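Local coordinates for protein paenibacillus xanthan lyase (Paenibacillus, PDB 6F2P) that cleaves the polysaccharide xanthan as a calcium-containing lyase, probably by the beta-elimination chemistry of polysaccharide lyase family 8, at residues L97-N109 with M141-Y153. Residues are numbered along the deposited sequence; the frame is centred on the assembly and turned at random.
Sequences LKADIISGLDWMN and MYTELTATQISNY
Asp106 grips two side chains of helix 147-160 at once, Gln149 and Tyr153, tying it to helix 95-111 within the N-terminal alpha-helical domain of this family 8 lyase; the local helix segments cross at 48°. Its OD2 takes the amide of Gln149 through the syn lone pair (NE2 to OD2 2.9 Å), the carboxylate and amide planes lying 28° apart. OD1 accepts from Tyr153 OH at 2.8 Å, the hydroxyl standing well above the carboxylate plane. With an alanine in place of Asp106, the Tyr153 hydroxyl and Gln149 NE2 would probably both lose the shared acceptor that ties the helices. Leu105 meets the same ring obliquely, CB 3.6 Å from Tyr153 CZ, while Leu134 and Ile137 of helix 123-141 pack on that leucine. Toward the start of helix 95-111, CG1 anti to the carbonyl carbon lets Ile102 send CD1 past Leu145 CD2 at 3.9 Å, the two side chains running in opposite directions. Beyond it, Lys98, bent at chi3 and chi4, crosses Glu144 nearly perpendicularly in a salt bridge, NZ to OE1 3.2 Å. The Gln149 amide is also fixed through its oxygen by a capping box: Gln149 N donates to Thr146 OG1, and Thr146 N to Gln149 OE1 at 2.8 Å, nearly straight at 171°.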
ATOM      1  N   LEU A  97     -41.362  14.331  36.509  1.00 25.58           N
ATOM      2  CA  LEU A  97     -40.391  14.143  35.428  1.00 20.18           C
ATOM      3  C   LEU A  97     -41.055  13.490  34.220  1.00 20.59           C
ATOM      4  O   LEU A  97     -40.964  14.004  33.106  1.00 20.23           O
ATOM      5  CB  LEU A  97     -39.224  13.279  35.909  1.00 19.70           C
ATOM      6  CG  LEU A  97     -38.049  13.091  34.950  1.00 19.24           C
ATOM      7  CD1 LEU A  97     -37.573  14.445  34.471  1.00 18.06           C
ATOM      8  CD2 LEU A  97     -36.917  12.331  35.637  1.00 15.27           C
ATOM      9  N   LYS A  98     -41.728  12.364  34.459  1.00 20.90           N
ATOM     10  CA  LYS A  98     -42.493  11.663  33.428  1.00 21.05           C
ATOM     11  C   LYS A  98     -43.409  12.619  32.665  1.00 23.74           C
ATOM     12  O   LYS A  98     -43.378  12.676  31.433  1.00 24.41           O
ATOM     13  CB  LYS A  98     -43.315  10.528  34.052  1.00 22.65           C
ATOM     14  CG  LYS A  98     -44.315   9.858  33.102  1.00 25.00           C
ATOM     15  CD  LYS A  98     -45.038   8.693  33.785  1.00 24.93           C
ATOM     16  CE  LYS A  98     -46.554   8.907  33.838  1.00 35.30           C
ATOM     17  NZ  LYS A  98     -47.280   8.265  32.696  1.00 29.95           N
ATOM     18  N   ALA A  99     -44.204  13.383  33.407  1.00 21.83           N
ATOM     19  CA  ALA A  99     -45.162  14.302  32.800  1.00 20.13           C
ATOM     20  C   ALA A  99     -44.467  15.342  31.937  1.00 18.13           C
ATOM     21  O   ALA A  99     -44.946  15.677  30.856  1.00 21.22           O
ATOM     22  CB  ALA A  99     -46.015  14.972  33.869  1.00 16.23           C
ATOM     23  N   ASP A 100     -43.335  15.852  32.414  1.00 18.31           N
ATOM     24  CA  ASP A 100     -42.616  16.886  31.680  1.00 18.37           C
ATOM     25  C   ASP A 100     -41.971  16.334  30.412  1.00 24.80           C
ATOM     26  O   ASP A 100     -41.956  16.998  29.369  1.00 23.02           O
ATOM     27  CB  ASP A 100     -41.593  17.584  32.575  1.00 21.78           C
ATOM     28  CG  ASP A 100     -42.231  18.649  33.459  1.00 26.17           C
ATOM     29  OD1 ASP A 100     -43.299  19.169  33.070  1.00 27.31           O
ATOM     30  OD2 ASP A 100     -41.671  18.959  34.535  1.00 25.06           O
ATOM     31  N   ILE A 101     -41.462  15.108  30.505  1.00 21.03           N
ATOM     32  CA  ILE A 101     -40.930  14.430  29.342  1.00 18.03           C
ATOM     33  C   ILE A 101     -42.010  14.272  28.284  1.00 20.19           C
ATOM     34  O   ILE A 101     -41.823  14.661  27.127  1.00 20.40           O
ATOM     35  CB  ILE A 101     -40.374  13.057  29.700  1.00 22.14           C
ATOM     36  CG1 ILE A 101     -39.158  13.214  30.605  1.00 21.49           C
ATOM     37  CG2 ILE A 101     -39.976  12.318  28.449  1.00 18.65           C
ATOM     38  CD1 ILE A 101     -38.696  11.930  31.206  1.00 17.16           C
ATOM     39  N   ILE A 102     -43.152  13.731  28.687  1.00 19.32           N
ATOM     40  CA  ILE A 102     -44.203  13.397  27.730  1.00 19.12           C
ATOM     41  C   ILE A 102     -44.825  14.633  27.091  1.00 22.55           C
ATOM     42  O   ILE A 102     -45.105  14.648  25.882  1.00 17.15           O
ATOM     43  CB  ILE A 102     -45.283  12.517  28.364  1.00 18.12           C
ATOM     44  CG1 ILE A 102     -44.654  11.203  28.839  1.00 15.53           C
ATOM     45  CG2 ILE A 102     -46.413  12.276  27.376  1.00 16.08           C
ATOM     46  CD1 ILE A 102     -45.645  10.133  29.204  1.00 17.30           C
ATOM     47  N   SER A 103     -45.025  15.671  27.902  1.00 25.23           N
ATOM     48  CA  SER A 103     -45.545  16.940  27.406  1.00 17.40           C
ATOM     49  C   SER A 103     -44.571  17.523  26.387  1.00 23.19           C
ATOM     50  O   SER A 103     -44.982  18.052  25.349  1.00 18.91           O
ATOM     51  CB  SER A 103     -45.750  17.915  28.556  1.00 16.58           C
ATOM     52  OG  SER A 103     -45.982  19.229  28.069  1.00 29.63           O
ATOM     53  N   GLY A 104     -43.279  17.416  26.690  1.00 21.00           N
ATOM     54  CA  GLY A 104     -42.245  17.802  25.750  1.00 19.33           C
ATOM     55  C   GLY A 104     -42.405  17.090  24.417  1.00 20.24           C
ATOM     56  O   GLY A 104     -42.363  17.723  23.361  1.00 20.46           O
ATOM     57  N   LEU A 105     -42.606  15.775  24.459  1.00 19.31           N
ATOM     58  CA  LEU A 105     -42.751  14.995  23.228  1.00 21.76           C
ATOM     59  C   LEU A 105     -43.983  15.426  22.436  1.00 21.04           C
ATOM     60  O   LEU A 105     -43.937  15.576  21.213  1.00 22.16           O
ATOM     61  CB  LEU A 105     -42.817  13.496  23.531  1.00 17.95           C
ATOM     62  CG  LEU A 105     -41.573  12.839  24.133  1.00 18.44           C
ATOM     63  CD1 LEU A 105     -41.901  11.418  24.566  1.00 19.67           C
ATOM     64  CD2 LEU A 105     -40.412  12.853  23.136  1.00 16.48           C
ATOM     65  N   ASP A 106     -45.083  15.644  23.143  1.00 20.47           N
ATOM     66  CA  ASP A 106     -46.318  16.021  22.484  1.00 20.84           C
ATOM     67  C   ASP A 106     -46.250  17.432  21.947  1.00 17.81           C
ATOM     68  O   ASP A 106     -46.848  17.747  20.916  1.00 17.07           O
ATOM     69  CB  ASP A 106     -47.489  15.831  23.428  1.00 17.52           C
ATOM     70  CG  ASP A 106     -47.859  14.371  23.575  1.00 26.86           C
ATOM     71  OD1 ASP A 106     -47.774  13.651  22.551  1.00 25.67           O
ATOM     72  OD2 ASP A 106     -48.218  13.945  24.697  1.00 27.98           O
ATOM     73  N   TRP A 107     -45.490  18.275  22.630  1.00 22.21           N
ATOM     74  CA  TRP A 107     -45.275  19.625  22.144  1.00 21.15           C
ATOM     75  C   TRP A 107     -44.496  19.578  20.834  1.00 24.81           C
ATOM     76  O   TRP A 107     -44.869  20.233  19.853  1.00 23.57           O
ATOM     77  CB  TRP A 107     -44.550  20.494  23.177  1.00 18.32           C
ATOM     78  CG  TRP A 107     -44.539  21.929  22.760  1.00 23.49           C
ATOM     79  CD1 TRP A 107     -45.483  22.871  23.050  1.00 19.22           C
ATOM     80  CD2 TRP A 107     -43.566  22.576  21.931  1.00 22.41           C
ATOM     81  NE1 TRP A 107     -45.152  24.067  22.463  1.00 20.49           N
ATOM     82  CE2 TRP A 107     -43.978  23.913  21.771  1.00 20.40           C
ATOM     83  CE3 TRP A 107     -42.385  22.154  21.307  1.00 23.05           C
ATOM     84  CZ2 TRP A 107     -43.248  24.837  21.019  1.00 19.53           C
ATOM     85  CZ3 TRP A 107     -41.658  23.076  20.561  1.00 23.31           C
ATOM     86  CH2 TRP A 107     -42.093  24.402  20.429  1.00 23.43           C
ATOM     87  N   MET A 108     -43.414  18.797  20.820  1.00 21.05           N
ATOM     88  CA  MET A 108     -42.613  18.654  19.612  1.00 19.96           C
ATOM     89  C   MET A 108     -43.504  18.144  18.490  1.00 21.51           C
ATOM     90  O   MET A 108     -43.406  18.603  17.353  1.00 22.73           O
ATOM     91  CB  MET A 108     -41.432  17.702  19.820  1.00 16.05           C
ATOM     92  CG  MET A 108     -40.306  18.254  20.674  1.00 18.01           C
ATOM     93  SD  MET A 108     -39.535  19.758  20.032  1.00 22.29           S
ATOM     94  CE  MET A 108     -38.575  19.127  18.661  1.00 16.71           C
ATOM     95  N   ASN A 109     -44.392  17.208  18.816  1.00 19.07           N
ATOM     96  CA  ASN A 109     -45.271  16.652  17.795  1.00 20.39           C
ATOM     97  C   ASN A 109     -46.277  17.658  17.266  1.00 24.76           C
ATOM     98  O   ASN A 109     -46.809  17.491  16.167  1.00 24.60           O
ATOM     99  CB  ASN A 109     -46.004  15.413  18.291  1.00 15.03           C
ATOM    100  CG  ASN A 109     -46.691  14.678  17.167  1.00 25.03           C
ATOM    101  OD1 ASN A 109     -46.059  13.898  16.442  1.00 28.63           O
ATOM    102  ND2 ASN A 109     -47.983  14.943  16.987  1.00 24.51           N
ATOM    103  N   MET A 141     -39.547   5.021  27.253  1.00 20.34           N
ATOM    104  CA  MET A 141     -40.797   5.517  27.809  1.00 15.16           C
ATOM    105  C   MET A 141     -42.023   4.754  27.302  1.00 26.83           C
ATOM    106  O   MET A 141     -43.166   5.096  27.638  1.00 28.36           O
ATOM    107  CB  MET A 141     -40.945   6.997  27.467  1.00 17.13           C
ATOM    108  CG  MET A 141     -39.827   7.881  27.991  1.00 20.59           C
ATOM    109  SD  MET A 141     -39.840   8.036  29.787  1.00 23.09           S
ATOM    110  CE  MET A 141     -41.484   8.723  30.027  1.00 19.58           C
ATOM    111  N   TYR A 142     -41.770   3.721  26.505  1.00 25.30           N
ATOM    112  CA  TYR A 142     -42.803   2.969  25.794  1.00 22.81           C
ATOM    113  C   TYR A 142     -44.048   2.613  26.618  1.00 25.20           C
ATOM    114  O   TYR A 142     -45.179   2.921  26.229  1.00 21.54           O
ATOM    115  CB  TYR A 142     -42.180   1.692  25.231  1.00 24.39           C
ATOM    116  CG  TYR A 142     -42.939   1.096  24.075  1.00 23.39           C
ATOM    117  CD1 TYR A 142     -42.766   1.583  22.789  1.00 23.33           C
ATOM    118  CD2 TYR A 142     -43.815   0.036  24.264  1.00 22.38           C
ATOM    119  CE1 TYR A 142     -43.455   1.034  21.715  1.00 28.28           C
ATOM    120  CE2 TYR A 142     -44.510  -0.521  23.196  1.00 25.31           C
ATOM    121  CZ  TYR A 142     -44.327  -0.015  21.926  1.00 29.65           C
ATOM    122  OH  TYR A 142     -45.012  -0.565  20.861  1.00 38.56           O
ATOM    123  N   THR A 143     -43.829   1.962  27.753  1.00 22.41           N
ATOM    124  CA  THR A 143     -44.919   1.514  28.610  1.00 23.42           C
ATOM    125  C   THR A 143     -45.704   2.665  29.256  1.00 30.91           C
ATOM    126  O   THR A 143     -46.796   2.457  29.799  1.00 31.34           O
ATOM    127  CB  THR A 143     -44.382   0.609  29.720  1.00 21.93           C
ATOM    128  OG1 THR A 143     -43.416   1.334  30.489  1.00 33.59           O
ATOM    129  CG2 THR A 143     -43.718  -0.609  29.124  1.00 22.31           C
ATOM    130  N   GLU A 144     -45.146   3.870  29.201  1.00 24.46           N
ATOM    131  CA  GLU A 144     -45.790   5.031  29.791  1.00 22.03           C
ATOM    132  C   GLU A 144     -46.512   5.847  28.737  1.00 22.81           C
ATOM    133  O   GLU A 144     -47.056   6.910  29.034  1.00 32.49           O
ATOM    134  CB  GLU A 144     -44.753   5.909  30.488  1.00 26.30           C
ATOM    135  CG  GLU A 144     -43.916   5.163  31.510  1.00 27.64           C
ATOM    136  CD  GLU A 144     -44.692   4.841  32.767  1.00 41.56           C
ATOM    137  OE1 GLU A 144     -45.756   5.465  32.998  1.00 37.00           O
ATOM    138  OE2 GLU A 144     -44.237   3.964  33.530  1.00 53.76           O
ATOM    139  N   LEU A 145     -46.507   5.353  27.502  1.00 21.79           N
ATOM    140  CA  LEU A 145     -47.086   6.083  26.379  1.00 19.74           C
ATOM    141  C   LEU A 145     -48.373   5.440  25.880  1.00 21.15           C
ATOM    142  O   LEU A 145     -48.564   4.241  26.021  1.00 28.67           O
ATOM    143  CB  LEU A 145     -46.077   6.156  25.235  1.00 21.85           C
ATOM    144  CG  LEU A 145     -44.767   6.892  25.523  1.00 23.03           C
ATOM    145  CD1 LEU A 145     -43.802   6.701  24.363  1.00 25.21           C
ATOM    146  CD2 LEU A 145     -45.022   8.371  25.743  1.00 18.71           C
ATOM    147  N   THR A 146     -49.257   6.234  25.291  1.00 21.28           N
ATOM    148  CA  THR A 146     -50.429   5.677  24.634  1.00 24.98           C
ATOM    149  C   THR A 146     -50.052   5.180  23.244  1.00 26.95           C
ATOM    150  O   THR A 146     -48.984   5.507  22.722  1.00 26.51           O
ATOM    151  CB  THR A 146     -51.528   6.722  24.460  1.00 26.74           C
ATOM    152  OG1 THR A 146     -51.137   7.650  23.435  1.00 31.62           O
ATOM    153  CG2 THR A 146     -51.783   7.453  25.772  1.00 21.43           C
ATOM    154  N   ALA A 147     -50.937   4.395  22.641  1.00 28.31           N
ATOM    155  CA  ALA A 147     -50.719   3.914  21.286  1.00 22.15           C
ATOM    156  C   ALA A 147     -50.730   5.096  20.347  1.00 26.57           C
ATOM    157  O   ALA A 147     -50.018   5.116  19.344  1.00 29.28           O
ATOM    158  CB  ALA A 147     -51.800   2.934  20.895  1.00 16.25           C
ATOM    159  N   THR A 148     -51.544   6.089  20.685  1.00 24.46           N
ATOM    160  CA  THR A 148     -51.712   7.241  19.819  1.00 26.40           C
ATOM    161  C   THR A 148     -50.439   8.083  19.837  1.00 28.97           C
ATOM    162  O   THR A 148     -49.999   8.592  18.803  1.00 22.34           O
ATOM    163  CB  THR A 148     -52.947   8.053  20.234  1.00 26.25           C
ATOM    164  OG1 THR A 148     -54.093   7.194  20.214  1.00 28.60           O
ATOM    165  CG2 THR A 148     -53.183   9.214  19.286  1.00 18.00           C
ATOM    166  N   GLN A 149     -49.834   8.203  21.015  1.00 28.70           N
ATOM    167  CA  GLN A 149     -48.561   8.905  21.138  1.00 29.84           C
ATOM    168  C   GLN A 149     -47.450   8.192  20.356  1.00 27.09           C
ATOM    169  O   GLN A 149     -46.705   8.818  19.596  1.00 24.09           O
ATOM    170  CB  GLN A 149     -48.177   9.055  22.612  1.00 25.71           C
ATOM    171  CG  GLN A 149     -49.039  10.055  23.364  1.00 20.96           C
ATOM    172  CD  GLN A 149     -48.801  10.023  24.860  1.00 23.82           C
ATOM    173  OE1 GLN A 149     -48.631   8.954  25.456  1.00 25.64           O
ATOM    174  NE2 GLN A 149     -48.777  11.201  25.477  1.00 17.06           N
ATOM    175  N   ILE A 150     -47.349   6.881  20.542  1.00 27.63           N
ATOM    176  CA  ILE A 150     -46.337   6.093  19.852  1.00 22.87           C
ATOM    177  C   ILE A 150     -46.523   6.166  18.334  1.00 24.04           C
ATOM    178  O   ILE A 150     -45.556   6.319  17.578  1.00 22.33           O
ATOM    179  CB  ILE A 150     -46.355   4.637  20.330  1.00 21.41           C
ATOM    180  CG1 ILE A 150     -45.870   4.571  21.779  1.00 22.03           C
ATOM    181  CG2 ILE A 150     -45.479   3.770  19.438  1.00 20.95           C
ATOM    182  CD1 ILE A 150     -46.105   3.232  22.448  1.00 23.12           C
ATOM    183  N   SER A 151     -47.774   6.079  17.901  1.00 20.30           N
ATOM    184  CA  SER A 151     -48.113   6.230  16.495  1.00 24.81           C
ATOM    185  C   SER A 151     -47.649   7.571  15.924  1.00 24.45           C
ATOM    186  O   SER A 151     -47.035   7.619  14.859  1.00 25.93           O
ATOM    187  CB  SER A 151     -49.618   6.097  16.304  1.00 26.33           C
ATOM    188  OG  SER A 151     -50.045   6.931  15.244  1.00 34.27           O
ATOM    189  N   ASN A 152     -47.957   8.656  16.631  1.00 24.66           N
ATOM    190  CA  ASN A 152     -47.574   9.999  16.199  1.00 25.97           C
ATOM    191  C   ASN A 152     -46.067  10.156  16.063  1.00 24.19           C
ATOM    192  O   ASN A 152     -45.578  10.614  15.027  1.00 20.03           O
ATOM    193  CB  ASN A 152     -48.104  11.067  17.166  1.00 24.28           C
ATOM    194  CG  ASN A 152     -49.604  11.297  17.032  1.00 24.52           C
ATOM    195  OD1 ASN A 152     -50.178  11.171  15.953  1.00 24.42           O
ATOM    196  ND2 ASN A 152     -50.239  11.645  18.138  1.00 29.01           N
ATOM    197  N   TYR A 153     -45.338   9.784  17.113  1.00 20.12           N
ATOM    198  CA  TYR A 153     -43.890   9.932  17.111  1.00 16.24           C
ATOM    199  C   TYR A 153     -43.270   9.107  15.975  1.00 23.85           C
ATOM    200  O   TYR A 153     -42.348   9.572  15.299  1.00 21.46           O
ATOM    201  CB  TYR A 153     -43.284   9.517  18.452  1.00 15.28           C
ATOM    202  CG  TYR A 153     -43.948  10.112  19.677  1.00 20.66           C
ATOM    203  CD1 TYR A 153     -44.660  11.308  19.609  1.00 26.06           C
ATOM    204  CD2 TYR A 153     -43.852   9.479  20.915  1.00 20.51           C
ATOM    205  CE1 TYR A 153     -45.270  11.851  20.738  1.00 19.34           C
ATOM    206  CE2 TYR A 153     -44.452  10.015  22.048  1.00 19.15           C
ATOM    207  CZ  TYR A 153     -45.160  11.199  21.950  1.00 23.60           C
ATOM    208  OH  TYR A 153     -45.761  11.735  23.063  1.00 20.64           O
TER